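PDB 1JC9: techylectin-5A from Tachypleus tridentatus, which agglutinates bacteria and human erythrocytes in innate immunity by recognising acetyl group-containing substances on their surfaces. Local coordinates for residues F105-P108 / W109-K113. Numbering follows the deposited sequence.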
loop_
_atom_site.group_PDB
_atom_site.type_symbol
_atom_site.label_atom_id
_atom_site.label_comp_id
_atom_site.label_asym_id
_atom_site.label_seq_id
_atom_site.Cartn_x
_atom_site.Cartn_y
_atom_site.Cartn_z
ATOM N N PHE A 105 -9.226 8.219 -3.811
ATOM C CA PHE A 105 -8.911 6.799 -3.950
ATOM C C PHE A 105 -10.138 5.923 -4.173
ATOM O O PHE A 105 -10.044 4.694 -4.186
ATOM C CB PHE A 105 -8.130 6.310 -2.727
ATOM C CG PHE A 105 -6.658 6.598 -2.804
ATOM C CD1 PHE A 105 -6.196 7.905 -2.931
ATOM C CD2 PHE A 105 -5.735 5.559 -2.793
ATOM C CE1 PHE A 105 -4.832 8.173 -3.052
ATOM C CE2 PHE A 105 -4.368 5.817 -2.912
ATOM C CZ PHE A 105 -3.918 7.128 -3.044
ATOM N N TYR A 106 -11.287 6.566 -4.353
ATOM C CA TYR A 106 -12.540 5.866 -4.599
ATOM C C TYR A 106 -12.605 5.628 -6.108
ATOM O O TYR A 106 -13.394 6.260 -6.807
ATOM C CB TYR A 106 -13.708 6.746 -4.147
ATOM C CG TYR A 106 -15.058 6.070 -4.179
ATOM C CD1 TYR A 106 -15.343 5.003 -3.332
ATOM C CD2 TYR A 106 -16.057 6.503 -5.051
ATOM C CE1 TYR A 106 -16.587 4.383 -3.347
ATOM C CE2 TYR A 106 -17.311 5.884 -5.076
ATOM C CZ TYR A 106 -17.564 4.824 -4.219
ATOM O OH TYR A 106 -18.786 4.193 -4.238
ATOM N N LYS A 107 -11.766 4.723 -6.608
ATOM C CA LYS A 107 -11.712 4.442 -8.041
ATOM C C LYS A 107 -11.975 2.983 -8.383
ATOM O O LYS A 107 -11.855 2.109 -7.533
ATOM C CB LYS A 107 -10.344 4.845 -8.601
ATOM C CG LYS A 107 -9.999 6.322 -8.450
ATOM C CD LYS A 107 -8.793 6.677 -9.309
ATOM C CE LYS A 107 -8.317 8.103 -9.075
ATOM N NZ LYS A 107 -9.419 9.089 -9.241
ATOM N N PRO A 108 -12.325 2.700 -9.649
ATOM C CA PRO A 108 -12.609 1.343 -10.125
ATOM C C PRO A 108 -11.384 0.468 -10.385
ATOM O O PRO A 108 -10.245 0.931 -10.338
ATOM C CB PRO A 108 -13.410 1.591 -11.396
ATOM C CG PRO A 108 -12.749 2.815 -11.939
ATOM C CD PRO A 108 -12.621 3.689 -10.704
ATOM N N TRP A 109 -11.653 -0.803 -10.673
ATOM C CA TRP A 109 -10.638 -1.817 -10.942
ATOM C C TRP A 109 -9.543 -1.393 -11.915
ATOM O O TRP A 109 -8.355 -1.604 -11.654
ATOM C CB TRP A 109 -11.321 -3.088 -11.457
ATOM C CG TRP A 109 -10.412 -4.271 -11.624
ATOM C CD1 TRP A 109 -9.726 -4.632 -12.750
ATOM C CD2 TRP A 109 -10.115 -5.266 -10.637
ATOM N NE1 TRP A 109 -9.027 -5.794 -12.526
ATOM C CE2 TRP A 109 -9.247 -6.204 -11.238
ATOM C CE3 TRP A 109 -10.501 -5.458 -9.302
ATOM C CZ2 TRP A 109 -8.758 -7.320 -10.550
ATOM C CZ3 TRP A 109 -10.016 -6.566 -8.619
ATOM C CH2 TRP A 109 -9.154 -7.483 -9.245
ATOM N N LYS A 110 -9.934 -0.800 -13.038
ATOM C CA LYS A 110 -8.955 -0.376 -14.034
ATOM C C LYS A 110 -7.902 0.577 -13.468
ATOM O O LYS A 110 -6.714 0.458 -13.775
ATOM C CB LYS A 110 -9.650 0.292 -15.222
ATOM C CG LYS A 110 -8.671 0.742 -16.303
ATOM C CD LYS A 110 -9.369 1.350 -17.508
ATOM C CE LYS A 110 -8.353 1.747 -18.570
ATOM N NZ LYS A 110 -9.003 2.312 -19.782
ATOM N N ASN A 111 -8.335 1.527 -12.647
ATOM C CA ASN A 111 -7.412 2.491 -12.060
ATOM C C ASN A 111 -6.450 1.831 -11.078
ATOM O O ASN A 111 -5.261 2.157 -11.045
ATOM C CB ASN A 111 -8.196 3.605 -11.365
ATOM C CG ASN A 111 -8.929 4.495 -12.351
ATOM O OD1 ASN A 111 -8.307 5.215 -13.136
ATOM N ND2 ASN A 111 -10.253 4.443 -12.326
ATOM N N TYR A 112 -6.963 0.903 -10.277
ATOM C CA TYR A 112 -6.119 0.209 -9.318
ATOM C C TYR A 112 -5.172 -0.751 -10.019
ATOM O O TYR A 112 -4.081 -1.039 -9.524
ATOM C CB TYR A 112 -6.985 -0.520 -8.290
ATOM C CG TYR A 112 -7.296 0.351 -7.098
ATOM C CD1 TYR A 112 -6.342 0.557 -6.104
ATOM C CD2 TYR A 112 -8.512 1.024 -6.995
ATOM C CE1 TYR A 112 -6.584 1.416 -5.032
ATOM C CE2 TYR A 112 -8.768 1.893 -5.922
ATOM C CZ TYR A 112 -7.795 2.083 -4.949
ATOM O OH TYR A 112 -8.020 2.950 -3.896
ATOM N N LYS A 113 -5.590 -1.237 -11.180
ATOM C CA LYS A 113 -4.778 -2.153 -11.971
ATOM C C LYS A 113 -3.574 -1.422 -12.571
ATOM O O LYS A 113 -2.441 -1.910 -12.508
ATOM C CB LYS A 113 -5.633 -2.758 -13.094
ATOM C CG LYS A 113 -4.843 -3.420 -14.222
ATOM C CD LYS A 113 -5.778 -3.845 -15.345
ATOM C CE LYS A 113 -5.015 -4.325 -16.578
ATOM N NZ LYS A 113 -4.274 -5.589 -16.327
#
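Tyr112 reaches back from the helix to the loop that leads into it. Tyr112 OH donates to Phe105 O at 2.7 Å, in the carbonyl plane and on a lone pair (C=O...O angle 135°). Tyr112 OH also lies 3.6 Å from Phe105 CB, and the two side chains cross at about a right angle. Lys107 O meets the edge of the Tyr112 ring in its plane, 3.5 Å from Tyr112 CE2. This is the buried, tightly packed side. Phe116 and Trp124 add edge-to-face contacts to the Tyr112 ring, and Phe116 also packs edge-to-face on Phe105. Pro108 holds the N-cap position of helix 109-114 in the fibrinogen C-terminal domain, and it caps with its carbonyl alone. Pro108 O accepts the first-turn N-H of Tyr112 (N to O 3.3 Å, 161°), and weakly that of Asn111. The turn lies near the calcium loop: the Trp109 side chain is about 9 Å from that of the calcium ligand Asp198. Outside the segments, Asp196 OD1 takes the backbone N-H of Trp109, and Glu165 OE2 bonds Trp109 NE1. The other side is looser and partly exposed, with exposed Lys110 on the solvent flank. Asn111 CG stands beside its own backbone N (chi1 -69°), which lays it 3.7 Å from Lys107 CD. Asn111 CB is 3.7 Å from Lys107 CB.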